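Local coordinates for phosphoribosylformylglycinamidine synthase 2 (Thermus thermophilus, PDB 3VIU), which belongs to the PurM-like (AIR synthase related) family, with two tandem pairs of N- and C-terminal domains, and binds ADP and magnesium, at residues K187-S192 with S270-K275; P196-G201 with C331-R336; E250-E255 with V311-K316. All coordinates share one frame; numbering follows the deposited sequence.

Contact 1. Residues K187-S192 with S270-K275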
ATOM      1  N   LYS A 187      -5.275  -5.428  20.272  1.00 50.68           N
ATOM      2  CA  LYS A 187      -6.390  -6.367  20.180  1.00 53.70           C
ATOM      3  C   LYS A 187      -6.496  -7.002  18.791  1.00 54.32           C
ATOM      4  O   LYS A 187      -6.018  -6.450  17.800  1.00 54.35           O
ATOM      5  CB  LYS A 187      -7.712  -5.671  20.531  1.00 55.40           C
ATOM      6  CG  LYS A 187      -8.177  -4.633  19.516  1.00 57.08           C
ATOM      7  CD  LYS A 187      -9.487  -3.981  19.958  1.00 58.99           C
ATOM      8  CE  LYS A 187      -9.878  -2.814  19.047  1.00 58.82           C
ATOM      9  NZ  LYS A 187     -11.055  -2.063  19.570  1.00 57.70           N
ATOM     10  N   ARG A 188      -7.134  -8.165  18.734  1.00 55.98           N
ATOM     11  CA  ARG A 188      -7.309  -8.899  17.485  1.00 56.77           C
ATOM     12  C   ARG A 188      -8.766  -9.328  17.286  1.00 56.19           C
ATOM     13  O   ARG A 188      -9.692  -8.685  17.783  1.00 56.64           O
ATOM     14  CB  ARG A 188      -6.392 -10.132  17.467  1.00 58.12           C
ATOM     15  CG  ARG A 188      -6.561 -11.062  18.668  1.00 60.63           C
ATOM     16  CD  ARG A 188      -5.980 -10.452  19.939  1.00 62.19           C
ATOM     17  NE  ARG A 188      -6.613 -10.974  21.148  1.00 64.30           N
ATOM     18  CZ  ARG A 188      -6.498 -12.225  21.587  1.00 65.12           C
ATOM     19  NH1 ARG A 188      -5.763 -13.104  20.916  1.00 66.55           N
ATOM     20  NH2 ARG A 188      -7.119 -12.598  22.701  1.00 64.19           N
ATOM     21  N   SER A 189      -8.962 -10.418  16.554  1.00 54.94           N
ATOM     22  CA  SER A 189     -10.299 -10.928  16.282  1.00 52.78           C
ATOM     23  C   SER A 189     -10.528 -12.226  17.054  1.00 50.60           C
ATOM     24  O   SER A 189     -10.616 -13.304  16.462  1.00 49.85           O
ATOM     25  CB  SER A 189     -10.460 -11.172  14.776  1.00 54.21           C
ATOM     26  OG  SER A 189     -11.790 -11.526  14.441  1.00 54.47           O
ATOM     27  N   ARG A 190     -10.615 -12.117  18.377  1.00 47.02           N
ATOM     28  CA  ARG A 190     -10.837 -13.279  19.223  1.00 44.20           C
ATOM     29  C   ARG A 190     -12.091 -13.146  20.076  1.00 42.61           C
ATOM     30  O   ARG A 190     -12.533 -12.040  20.390  1.00 43.64           O
ATOM     31  CB  ARG A 190      -9.632 -13.508  20.130  1.00 44.05           C
ATOM     32  CG  ARG A 190      -8.373 -13.923  19.392  1.00 44.38           C
ATOM     33  CD  ARG A 190      -8.493 -15.322  18.805  1.00 43.21           C
ATOM     34  NE  ARG A 190      -7.271 -15.718  18.105  1.00 43.08           N
ATOM     35  CZ  ARG A 190      -6.791 -15.106  17.022  1.00 42.97           C
ATOM     36  NH1 ARG A 190      -7.426 -14.064  16.501  1.00 41.08           N
ATOM     37  NH2 ARG A 190      -5.671 -15.541  16.459  1.00 41.90           N
ATOM     38  N   ALA A 191     -12.661 -14.285  20.446  1.00 38.70           N
ATOM     39  CA  ALA A 191     -13.864 -14.319  21.264  1.00 35.86           C
ATOM     40  C   ALA A 191     -13.852 -15.576  22.125  1.00 33.42           C
ATOM     41  O   ALA A 191     -13.469 -16.648  21.659  1.00 33.16           O
ATOM     42  CB  ALA A 191     -15.100 -14.308  20.370  1.00 36.29           C
ATOM     43  N   SER A 192     -14.262 -15.446  23.381  1.00 31.42           N
ATOM     44  CA  SER A 192     -14.296 -16.594  24.285  1.00 29.88           C
ATOM     45  C   SER A 192     -15.678 -17.226  24.259  1.00 28.39           C
ATOM     46  O   SER A 192     -16.634 -16.645  23.746  1.00 26.48           O
ATOM     47  CB  SER A 192     -13.933 -16.174  25.715  1.00 29.38           C
ATOM     48  OG  SER A 192     -14.798 -15.156  26.190  1.00 31.52           O
ATOM     49  N   SER A 270     -17.930 -15.707  10.901  1.00 22.85           N
ATOM     50  CA  SER A 270     -17.314 -17.002  10.639  1.00 26.00           C
ATOM     51  C   SER A 270     -15.804 -16.900  10.827  1.00 26.73           C
ATOM     52  O   SER A 270     -15.168 -17.807  11.367  1.00 25.80           O
ATOM     53  CB  SER A 270     -17.633 -17.473   9.218  1.00 26.53           C
ATOM     54  OG  SER A 270     -16.987 -16.657   8.259  1.00 30.61           O
ATOM     55  N   GLU A 271     -15.234 -15.788  10.379  1.00 28.58           N
ATOM     56  CA  GLU A 271     -13.803 -15.563  10.516  1.00 30.53           C
ATOM     57  C   GLU A 271     -13.506 -15.482  12.009  1.00 30.45           C
ATOM     58  O   GLU A 271     -12.650 -16.199  12.529  1.00 30.41           O
ATOM     59  CB  GLU A 271     -13.421 -14.250   9.841  1.00 33.28           C
ATOM     60  CG  GLU A 271     -12.044 -14.222   9.208  1.00 39.86           C
ATOM     61  CD  GLU A 271     -11.838 -12.974   8.356  1.00 43.71           C
ATOM     62  OE1 GLU A 271     -11.384 -11.936   8.895  1.00 44.21           O
ATOM     63  OE2 GLU A 271     -12.154 -13.032   7.147  1.00 44.90           O
ATOM     64  N   LEU A 272     -14.232 -14.602  12.693  1.00 29.03           N
ATOM     65  CA  LEU A 272     -14.069 -14.411  14.129  1.00 28.38           C
ATOM     66  C   LEU A 272     -14.237 -15.729  14.876  1.00 28.46           C
ATOM     67  O   LEU A 272     -13.468 -16.037  15.791  1.00 28.37           O
ATOM     68  CB  LEU A 272     -15.086 -13.387  14.643  1.00 26.09           C
ATOM     69  CG  LEU A 272     -15.210 -13.198  16.156  1.00 26.91           C
ATOM     70  CD1 LEU A 272     -13.840 -12.967  16.782  1.00 27.05           C
ATOM     71  CD2 LEU A 272     -16.137 -12.023  16.435  1.00 26.16           C
ATOM     72  N   ALA A 273     -15.240 -16.505  14.474  1.00 26.82           N
ATOM     73  CA  ALA A 273     -15.520 -17.786  15.099  1.00 27.24           C
ATOM     74  C   ALA A 273     -14.403 -18.789  14.833  1.00 28.20           C
ATOM     75  O   ALA A 273     -13.930 -19.473  15.744  1.00 28.01           O
ATOM     76  CB  ALA A 273     -16.837 -18.332  14.585  1.00 26.03           C
ATOM     77  N   HIS A 274     -13.982 -18.867  13.579  1.00 28.69           N
ATOM     78  CA  HIS A 274     -12.936 -19.793  13.180  1.00 30.20           C
ATOM     79  C   HIS A 274     -11.602 -19.568  13.909  1.00 30.39           C
ATOM     80  O   HIS A 274     -10.976 -20.523  14.377  1.00 29.56           O
ATOM     81  CB  HIS A 274     -12.732 -19.701  11.671  1.00 31.84           C
ATOM     82  CG  HIS A 274     -11.792 -20.729  11.129  1.00 33.80           C
ATOM     83  ND1 HIS A 274     -12.053 -22.082  11.198  1.00 33.27           N
ATOM     84  CD2 HIS A 274     -10.586 -20.606  10.527  1.00 33.77           C
ATOM     85  CE1 HIS A 274     -11.045 -22.747  10.665  1.00 35.16           C
ATOM     86  NE2 HIS A 274     -10.142 -21.876  10.250  1.00 35.03           N
ATOM     87  N   LYS A 275     -11.173 -18.311  14.006  1.00 29.56           N
ATOM     88  CA  LYS A 275      -9.921 -17.972  14.682  1.00 28.55           C
ATOM     89  C   LYS A 275     -10.018 -18.220  16.179  1.00 27.36           C
ATOM     90  O   LYS A 275      -9.001 -18.366  16.856  1.00 27.39           O
ATOM     91  CB  LYS A 275      -9.560 -16.495  14.456  1.00 29.98           C
ATOM     92  CG  LYS A 275      -9.439 -16.084  12.993  1.00 32.01           C
ATOM     93  CD  LYS A 275      -8.898 -14.667  12.844  1.00 32.68           C
ATOM     94  CE  LYS A 275      -9.071 -14.158  11.413  1.00 32.95           C
ATOM     95  NZ  LYS A 275      -8.648 -15.170  10.409  1.00 33.58           N
TER
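Segment K187-S192 is an irregular, extended connecting loop between strands 172-182 and 196-201, and it passes helix 264-275 along S270-K275 with S189 and L272 as the closest backbone pair, 5.6 Å between their CA atoms. No hydrogen bond joins the two segments; the contact is made by packing. L272 holds CG anti to its backbone N (chi1 171°) and sends CD1 against the S189 backbone, 3.3 Å from S189 O. The same methyl meets S189 OG at 3.4 Å and A191 CB at 4.0 Å, so one leucine branch touches three groups of the loop. The loop runs from strand 172-182 of one mixed sheet to strand 196-201 of another, the latter in the AIR synthase related C-terminal fold, and helix 264-275 packs on it. R190 starts away from the helix, but its chain bends at chi2 (-69°) and brings the guanidinium back, crossing the K275 side chain at about a right angle. K275 CB lies 3.8 Å above the guanidinium plane, near its rim, and K275 O also lies over a face, too badly angled for a hydrogen bond with NE. R190 NH1 is instead gripped by a salt bridge to E67 of the ADP pocket and bonds weakly to S189 O.

Contact 2. Residues P196-G201 with C331-R336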
ATOM      1  N   PRO A 196     -21.594 -12.562  24.106  1.00 23.56           N
ATOM      2  CA  PRO A 196     -22.536 -12.041  23.117  1.00 23.04           C
ATOM      3  C   PRO A 196     -21.688 -11.261  22.105  1.00 23.53           C
ATOM      4  O   PRO A 196     -20.569 -10.849  22.421  1.00 22.58           O
ATOM      5  CB  PRO A 196     -23.428 -11.132  23.948  1.00 22.60           C
ATOM      6  CG  PRO A 196     -22.472 -10.584  24.959  1.00 22.56           C
ATOM      7  CD  PRO A 196     -21.708 -11.826  25.376  1.00 22.74           C
ATOM      8  N   ILE A 197     -22.199 -11.071  20.895  1.00 23.37           N
ATOM      9  CA  ILE A 197     -21.463 -10.332  19.868  1.00 24.10           C
ATOM     10  C   ILE A 197     -22.265  -9.086  19.494  1.00 24.41           C
ATOM     11  O   ILE A 197     -23.406  -9.189  19.028  1.00 22.06           O
ATOM     12  CB  ILE A 197     -21.272 -11.173  18.588  1.00 24.75           C
ATOM     13  CG1 ILE A 197     -20.818 -12.591  18.943  1.00 25.37           C
ATOM     14  CG2 ILE A 197     -20.280 -10.487  17.674  1.00 23.56           C
ATOM     15  CD1 ILE A 197     -19.557 -12.646  19.740  1.00 28.38           C
ATOM     16  N   TYR A 198     -21.673  -7.911  19.690  1.00 23.56           N
ATOM     17  CA  TYR A 198     -22.367  -6.671  19.374  1.00 22.81           C
ATOM     18  C   TYR A 198     -22.144  -6.157  17.956  1.00 22.07           C
ATOM     19  O   TYR A 198     -21.116  -6.420  17.327  1.00 22.53           O
ATOM     20  CB  TYR A 198     -21.999  -5.585  20.384  1.00 22.44           C
ATOM     21  CG  TYR A 198     -22.698  -5.732  21.715  1.00 23.94           C
ATOM     22  CD1 TYR A 198     -22.475  -6.846  22.528  1.00 25.60           C
ATOM     23  CD2 TYR A 198     -23.569  -4.748  22.176  1.00 25.49           C
ATOM     24  CE1 TYR A 198     -23.097  -6.970  23.766  1.00 25.75           C
ATOM     25  CE2 TYR A 198     -24.197  -4.861  23.412  1.00 27.17           C
ATOM     26  CZ  TYR A 198     -23.956  -5.973  24.204  1.00 27.38           C
ATOM     27  OH  TYR A 198     -24.568  -6.076  25.436  1.00 27.67           O
ATOM     28  N   TYR A 199     -23.139  -5.420  17.476  1.00 21.74           N
ATOM     29  CA  TYR A 199     -23.161  -4.829  16.147  1.00 20.81           C
ATOM     30  C   TYR A 199     -23.335  -3.332  16.339  1.00 21.95           C
ATOM     31  O   TYR A 199     -24.236  -2.904  17.065  1.00 22.80           O
ATOM     32  CB  TYR A 199     -24.351  -5.402  15.369  1.00 20.43           C
ATOM     33  CG  TYR A 199     -24.724  -4.716  14.067  1.00 17.94           C
ATOM     34  CD1 TYR A 199     -25.066  -3.366  14.026  1.00 17.99           C
ATOM     35  CD2 TYR A 199     -24.804  -5.445  12.882  1.00 18.61           C
ATOM     36  CE1 TYR A 199     -25.482  -2.762  12.834  1.00 20.03           C
ATOM     37  CE2 TYR A 199     -25.215  -4.857  11.693  1.00 18.33           C
ATOM     38  CZ  TYR A 199     -25.554  -3.519  11.670  1.00 20.79           C
ATOM     39  OH  TYR A 199     -25.971  -2.945  10.483  1.00 21.57           O
ATOM     40  N   ALA A 200     -22.482  -2.544  15.690  1.00 20.14           N
ATOM     41  CA  ALA A 200     -22.555  -1.090  15.783  1.00 19.39           C
ATOM     42  C   ALA A 200     -22.272  -0.438  14.436  1.00 17.58           C
ATOM     43  O   ALA A 200     -21.571  -1.003  13.607  1.00 17.30           O
ATOM     44  CB  ALA A 200     -21.572  -0.589  16.813  1.00 19.73           C
ATOM     45  N   GLY A 201     -22.818   0.753  14.231  1.00 17.51           N
ATOM     46  CA  GLY A 201     -22.614   1.458  12.976  1.00 19.11           C
ATOM     47  C   GLY A 201     -23.884   1.591  12.153  1.00 19.24           C
ATOM     48  O   GLY A 201     -24.981   1.566  12.692  1.00 19.23           O
ATOM     49  N   CYS A 331     -25.298   0.314  20.063  1.00 32.55           N
ATOM     50  CA  CYS A 331     -24.458  -0.872  20.084  1.00 29.21           C
ATOM     51  C   CYS A 331     -25.333  -1.993  20.635  1.00 27.66           C
ATOM     52  O   CYS A 331     -25.563  -2.070  21.839  1.00 27.09           O
ATOM     53  CB  CYS A 331     -23.248  -0.634  20.988  1.00 29.57           C
ATOM     54  SG  CYS A 331     -21.921  -1.856  20.820  1.00 27.96           S
ATOM     55  N   VAL A 332     -25.815  -2.862  19.752  1.00 25.61           N
ATOM     56  CA  VAL A 332     -26.699  -3.942  20.162  1.00 22.82           C
ATOM     57  C   VAL A 332     -26.214  -5.368  19.915  1.00 23.06           C
ATOM     58  O   VAL A 332     -25.557  -5.653  18.918  1.00 20.83           O
ATOM     59  CB  VAL A 332     -28.079  -3.783  19.491  1.00 23.86           C
ATOM     60  CG1 VAL A 332     -28.675  -2.424  19.861  1.00 23.32           C
ATOM     61  CG2 VAL A 332     -27.953  -3.923  17.972  1.00 18.38           C
ATOM     62  N   PRO A 333     -26.535  -6.285  20.845  1.00 23.84           N
ATOM     63  CA  PRO A 333     -26.147  -7.695  20.742  1.00 24.30           C
ATOM     64  C   PRO A 333     -26.885  -8.314  19.556  1.00 24.76           C
ATOM     65  O   PRO A 333     -28.107  -8.166  19.424  1.00 24.52           O
ATOM     66  CB  PRO A 333     -26.586  -8.274  22.087  1.00 24.34           C
ATOM     67  CG  PRO A 333     -27.765  -7.428  22.450  1.00 23.91           C
ATOM     68  CD  PRO A 333     -27.287  -6.040  22.091  1.00 23.49           C
ATOM     69  N   VAL A 334     -26.140  -9.010  18.702  1.00 23.41           N
ATOM     70  CA  VAL A 334     -26.703  -9.606  17.496  1.00 22.28           C
ATOM     71  C   VAL A 334     -26.423 -11.115  17.366  1.00 21.68           C
ATOM     72  O   VAL A 334     -27.094 -11.819  16.598  1.00 20.76           O
ATOM     73  CB  VAL A 334     -26.155  -8.832  16.252  1.00 22.62           C
ATOM     74  CG1 VAL A 334     -25.288  -9.728  15.391  1.00 20.75           C
ATOM     75  CG2 VAL A 334     -27.293  -8.231  15.471  1.00 21.32           C
ATOM     76  N   ALA A 335     -25.441 -11.603  18.121  1.00 19.07           N
ATOM     77  CA  ALA A 335     -25.069 -13.020  18.087  1.00 19.17           C
ATOM     78  C   ALA A 335     -24.350 -13.438  19.368  1.00 17.50           C
ATOM     79  O   ALA A 335     -24.102 -12.619  20.246  1.00 18.35           O
ATOM     80  CB  ALA A 335     -24.177 -13.306  16.866  1.00 18.68           C
ATOM     81  N   ARG A 336     -24.020 -14.720  19.468  1.00 16.50           N
ATOM     82  CA  ARG A 336     -23.333 -15.241  20.644  1.00 16.74           C
ATOM     83  C   ARG A 336     -22.435 -16.399  20.236  1.00 16.42           C
ATOM     84  O   ARG A 336     -22.661 -17.030  19.205  1.00 16.37           O
ATOM     85  CB  ARG A 336     -24.347 -15.734  21.681  1.00 16.83           C
ATOM     86  CG  ARG A 336     -25.268 -16.827  21.150  1.00 18.05           C
ATOM     87  CD  ARG A 336     -26.244 -17.308  22.212  1.00 20.72           C
ATOM     88  NE  ARG A 336     -25.830 -18.579  22.794  1.00 19.79           N
ATOM     89  CZ  ARG A 336     -26.180 -19.767  22.318  1.00 19.67           C
ATOM     90  NH1 ARG A 336     -26.960 -19.859  21.251  1.00 18.44           N
ATOM     91  NH2 ARG A 336     -25.737 -20.866  22.910  1.00 22.79           N
TER
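Two first torsions set up the sulfur-aromatic contact of C331 with Y198: Y198 places CG anti to its carbonyl carbon (chi1 -77°), and C331 places SG anti to its backbone N (chi1 -166°), so that sulfur and ring meet obliquely, SG 3.6 Å from Y198 CD2. The strands are antiparallel neighbours inside the mixed sheet of the AIR synthase related C-terminal domain, and a classic beta bulge interrupts their register. V334 and A335 both face I197, whose carbonyl O accepts two N-H groups: V334 N at 2.8 Å, nearly along the C=O axis, and A335 N at 3.3 Å, in the carbonyl plane on a lone pair. I197 N returns a bond to A335 O, approaching from above that carbonyl's plane. Beyond the bulge, Y199 and V332 form a hydrogen-bonded pair, with Y199 N to V332 O at 2.8 Å. The slipped register sets P333 alongside Y198, pointing the same way, and P333 CB makes a CH-pi contact over the ring face. The phenol reaches on to helix 317-326, where Y198 OH bonds to E321. At the ring edge, in its plane, C331 O lies 3.4 Å from Y198 CD2.

Contact 3. Residues E250-E255 with V311-K316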
ATOM      1  N   GLU A 250      -9.509   1.114  24.126  1.00 29.09           N
ATOM      2  CA  GLU A 250      -8.590   1.811  25.013  1.00 29.85           C
ATOM      3  C   GLU A 250      -9.010   1.633  26.463  1.00 29.66           C
ATOM      4  O   GLU A 250      -8.200   1.793  27.373  1.00 29.44           O
ATOM      5  CB  GLU A 250      -8.512   3.289  24.646  1.00 29.16           C
ATOM      6  CG  GLU A 250      -7.628   3.528  23.442  1.00 32.23           C
ATOM      7  CD  GLU A 250      -7.649   4.959  22.962  1.00 33.67           C
ATOM      8  OE1 GLU A 250      -7.359   5.874  23.765  1.00 36.14           O
ATOM      9  OE2 GLU A 250      -7.948   5.165  21.771  1.00 36.12           O
ATOM     10  N   LEU A 251     -10.279   1.285  26.669  1.00 29.80           N
ATOM     11  CA  LEU A 251     -10.799   1.050  28.008  1.00 29.48           C
ATOM     12  C   LEU A 251     -10.738  -0.435  28.316  1.00 31.18           C
ATOM     13  O   LEU A 251     -11.188  -0.874  29.372  1.00 32.42           O
ATOM     14  CB  LEU A 251     -12.239   1.533  28.131  1.00 27.85           C
ATOM     15  CG  LEU A 251     -12.424   3.048  28.040  1.00 30.18           C
ATOM     16  CD1 LEU A 251     -13.870   3.406  28.346  1.00 28.19           C
ATOM     17  CD2 LEU A 251     -11.481   3.739  29.016  1.00 29.51           C
ATOM     18  N   ASP A 252     -10.186  -1.206  27.385  1.00 32.27           N
ATOM     19  CA  ASP A 252     -10.056  -2.648  27.562  1.00 33.78           C
ATOM     20  C   ASP A 252     -11.409  -3.287  27.869  1.00 33.16           C
ATOM     21  O   ASP A 252     -11.545  -4.063  28.821  1.00 33.65           O
ATOM     22  CB  ASP A 252      -9.075  -2.942  28.700  1.00 36.02           C
ATOM     23  CG  ASP A 252      -8.783  -4.419  28.850  1.00 38.74           C
ATOM     24  OD1 ASP A 252      -8.135  -4.992  27.947  1.00 39.02           O
ATOM     25  OD2 ASP A 252      -9.207  -5.004  29.873  1.00 41.31           O
ATOM     26  N   LEU A 253     -12.405  -2.964  27.052  1.00 31.70           N
ATOM     27  CA  LEU A 253     -13.746  -3.499  27.243  1.00 30.30           C
ATOM     28  C   LEU A 253     -14.057  -4.653  26.290  1.00 29.56           C
ATOM     29  O   LEU A 253     -15.074  -5.337  26.438  1.00 28.90           O
ATOM     30  CB  LEU A 253     -14.769  -2.387  27.039  1.00 28.94           C
ATOM     31  CG  LEU A 253     -14.569  -1.171  27.939  1.00 28.54           C
ATOM     32  CD1 LEU A 253     -15.556  -0.079  27.559  1.00 28.59           C
ATOM     33  CD2 LEU A 253     -14.748  -1.585  29.390  1.00 27.14           C
ATOM     34  N   VAL A 254     -13.174  -4.877  25.325  1.00 27.03           N
ATOM     35  CA  VAL A 254     -13.401  -5.925  24.342  1.00 26.33           C
ATOM     36  C   VAL A 254     -12.272  -6.939  24.227  1.00 26.80           C
ATOM     37  O   VAL A 254     -11.114  -6.634  24.503  1.00 28.30           O
ATOM     38  CB  VAL A 254     -13.647  -5.300  22.954  1.00 24.91           C
ATOM     39  CG1 VAL A 254     -14.871  -4.393  23.008  1.00 22.55           C
ATOM     40  CG2 VAL A 254     -12.427  -4.500  22.522  1.00 22.62           C
ATOM     41  N   GLU A 255     -12.622  -8.148  23.809  1.00 26.29           N
ATOM     42  CA  GLU A 255     -11.641  -9.209  23.633  1.00 27.24           C
ATOM     43  C   GLU A 255     -11.472  -9.503  22.146  1.00 26.26           C
ATOM     44  O   GLU A 255     -10.578 -10.243  21.740  1.00 25.92           O
ATOM     45  CB  GLU A 255     -12.087 -10.477  24.373  1.00 28.32           C
ATOM     46  CG  GLU A 255     -13.517 -10.900  24.092  1.00 30.08           C
ATOM     47  CD  GLU A 255     -13.895 -12.177  24.816  1.00 31.86           C
ATOM     48  OE1 GLU A 255     -13.730 -12.236  26.052  1.00 31.32           O
ATOM     49  OE2 GLU A 255     -14.360 -13.124  24.150  1.00 31.97           O
ATOM     50  N   VAL A 311     -16.922  -7.728  20.533  1.00 22.46           N
ATOM     51  CA  VAL A 311     -17.132  -8.760  21.544  1.00 21.80           C
ATOM     52  C   VAL A 311     -16.694  -8.216  22.890  1.00 21.64           C
ATOM     53  O   VAL A 311     -15.498  -8.137  23.179  1.00 21.93           O
ATOM     54  CB  VAL A 311     -16.287 -10.024  21.242  1.00 23.64           C
ATOM     55  CG1 VAL A 311     -16.578 -11.112  22.268  1.00 21.69           C
ATOM     56  CG2 VAL A 311     -16.573 -10.520  19.832  1.00 23.81           C
ATOM     57  N   PRO A 312     -17.658  -7.824  23.732  1.00 22.16           N
ATOM     58  CA  PRO A 312     -17.299  -7.290  25.048  1.00 22.35           C
ATOM     59  C   PRO A 312     -16.775  -8.378  25.974  1.00 24.03           C
ATOM     60  O   PRO A 312     -17.211  -9.532  25.901  1.00 22.83           O
ATOM     61  CB  PRO A 312     -18.612  -6.697  25.554  1.00 21.73           C
ATOM     62  CG  PRO A 312     -19.643  -7.632  24.960  1.00 24.27           C
ATOM     63  CD  PRO A 312     -19.122  -7.845  23.540  1.00 22.48           C
ATOM     64  N   LYS A 313     -15.833  -8.005  26.834  1.00 25.20           N
ATOM     65  CA  LYS A 313     -15.269  -8.941  27.799  1.00 27.32           C
ATOM     66  C   LYS A 313     -16.359  -9.289  28.803  1.00 28.26           C
ATOM     67  O   LYS A 313     -17.359  -8.577  28.916  1.00 28.97           O
ATOM     68  CB  LYS A 313     -14.094  -8.306  28.544  1.00 27.55           C
ATOM     69  CG  LYS A 313     -12.862  -8.050  27.698  1.00 28.51           C
ATOM     70  CD  LYS A 313     -11.740  -7.538  28.581  1.00 33.15           C
ATOM     71  CE  LYS A 313     -10.383  -7.753  27.947  1.00 33.84           C
ATOM     72  NZ  LYS A 313      -9.322  -7.466  28.938  1.00 35.12           N
ATOM     73  N   GLU A 314     -16.165 -10.380  29.531  1.00 29.28           N
ATOM     74  CA  GLU A 314     -17.137 -10.798  30.533  1.00 31.35           C
ATOM     75  C   GLU A 314     -17.383  -9.690  31.550  1.00 31.86           C
ATOM     76  O   GLU A 314     -16.439  -9.172  32.157  1.00 33.29           O
ATOM     77  CB  GLU A 314     -16.643 -12.049  31.260  1.00 34.89           C
ATOM     78  CG  GLU A 314     -17.508 -12.465  32.440  1.00 38.79           C
ATOM     79  CD  GLU A 314     -17.404 -13.944  32.736  1.00 42.30           C
ATOM     80  OE1 GLU A 314     -16.297 -14.409  33.097  1.00 42.90           O
ATOM     81  OE2 GLU A 314     -18.436 -14.644  32.599  1.00 44.13           O
ATOM     82  N   GLY A 315     -18.649  -9.324  31.727  1.00 30.13           N
ATOM     83  CA  GLY A 315     -18.993  -8.294  32.690  1.00 29.83           C
ATOM     84  C   GLY A 315     -18.851  -6.852  32.241  1.00 29.64           C
ATOM     85  O   GLY A 315     -19.132  -5.932  33.011  1.00 30.75           O
ATOM     86  N   LYS A 316     -18.427  -6.636  31.003  1.00 28.24           N
ATOM     87  CA  LYS A 316     -18.265  -5.274  30.513  1.00 29.24           C
ATOM     88  C   LYS A 316     -19.255  -4.902  29.415  1.00 27.76           C
ATOM     89  O   LYS A 316     -19.076  -3.898  28.729  1.00 27.37           O
ATOM     90  CB  LYS A 316     -16.830  -5.066  30.021  1.00 30.67           C
ATOM     91  CG  LYS A 316     -15.796  -5.110  31.137  1.00 33.98           C
ATOM     92  CD  LYS A 316     -14.375  -5.001  30.603  1.00 38.26           C
ATOM     93  CE  LYS A 316     -13.373  -4.772  31.733  1.00 39.13           C
ATOM     94  NZ  LYS A 316     -13.419  -5.875  32.731  1.00 40.29           N
TER
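D252 and K313 cross at about a right angle, the lysine chain running extended beyond CG until NZ reaches the two carboxylate oxygens. The salt bridge is lopsided: D252 OD2 receives K313 NZ on its syn lone pair, at 2.6 Å, while the bond to OD1 is weak. D252 follows helix 235-250 in a Schellman motif with positive phi, and its CG, anti to the backbone N (chi1 -174°), turns the carboxylate to the lysine. L253 and K316 also cross nearly at right angles, L253 CD2 resting 3.6 Å from K316 CD. The backbones pair antiparallel at V254 and P312, where strand 254-259, an outermost strand within this chain of the mixed sheet of the AIR synthase related C-terminal fold, lies beside strand 307-312. This non-hydrogen-bonded pair is flanked by K313 N to L253 O at 2.8 Å and by E255 N to V311 O, the latter nearly along the C=O axis. E255 takes the crowded first torsion (chi1 50°) and crosses V311 obliquely, combining CG packing on V311 CG1 (3.6 Å) with a bond from S192 N to OE2. Both D252 oxygens share one ammonium, which would favour an ionised aspartate; K316 NZ, 5.2 Å from D252 OD2, would probably add to that.

How the contacts relate
The three contacts lie on the same side of the chain's centre, their own centres 13 to 14 Å apart. Contacts 2 and 3 share one mixed sheet, in which strands 254-259, 307-312, 196-201 and 331-338 are successive neighbours. I197 CD1 meets V311 CG2 there, and P312 packs against Y198. Along the chain contact 3 is nested in the loop closed by contact 2, whereas contact 1 alternates with both. Contact 1 joins the sheet through helix 264-275, which follows strand 254-259, and through its connecting loop, which runs directly toward strand 196-201. L272 touches V311, linking helix 264-275 to the sheet of contact 3; the side chain of K275 on this helix is about 7 Å from the bound ADP.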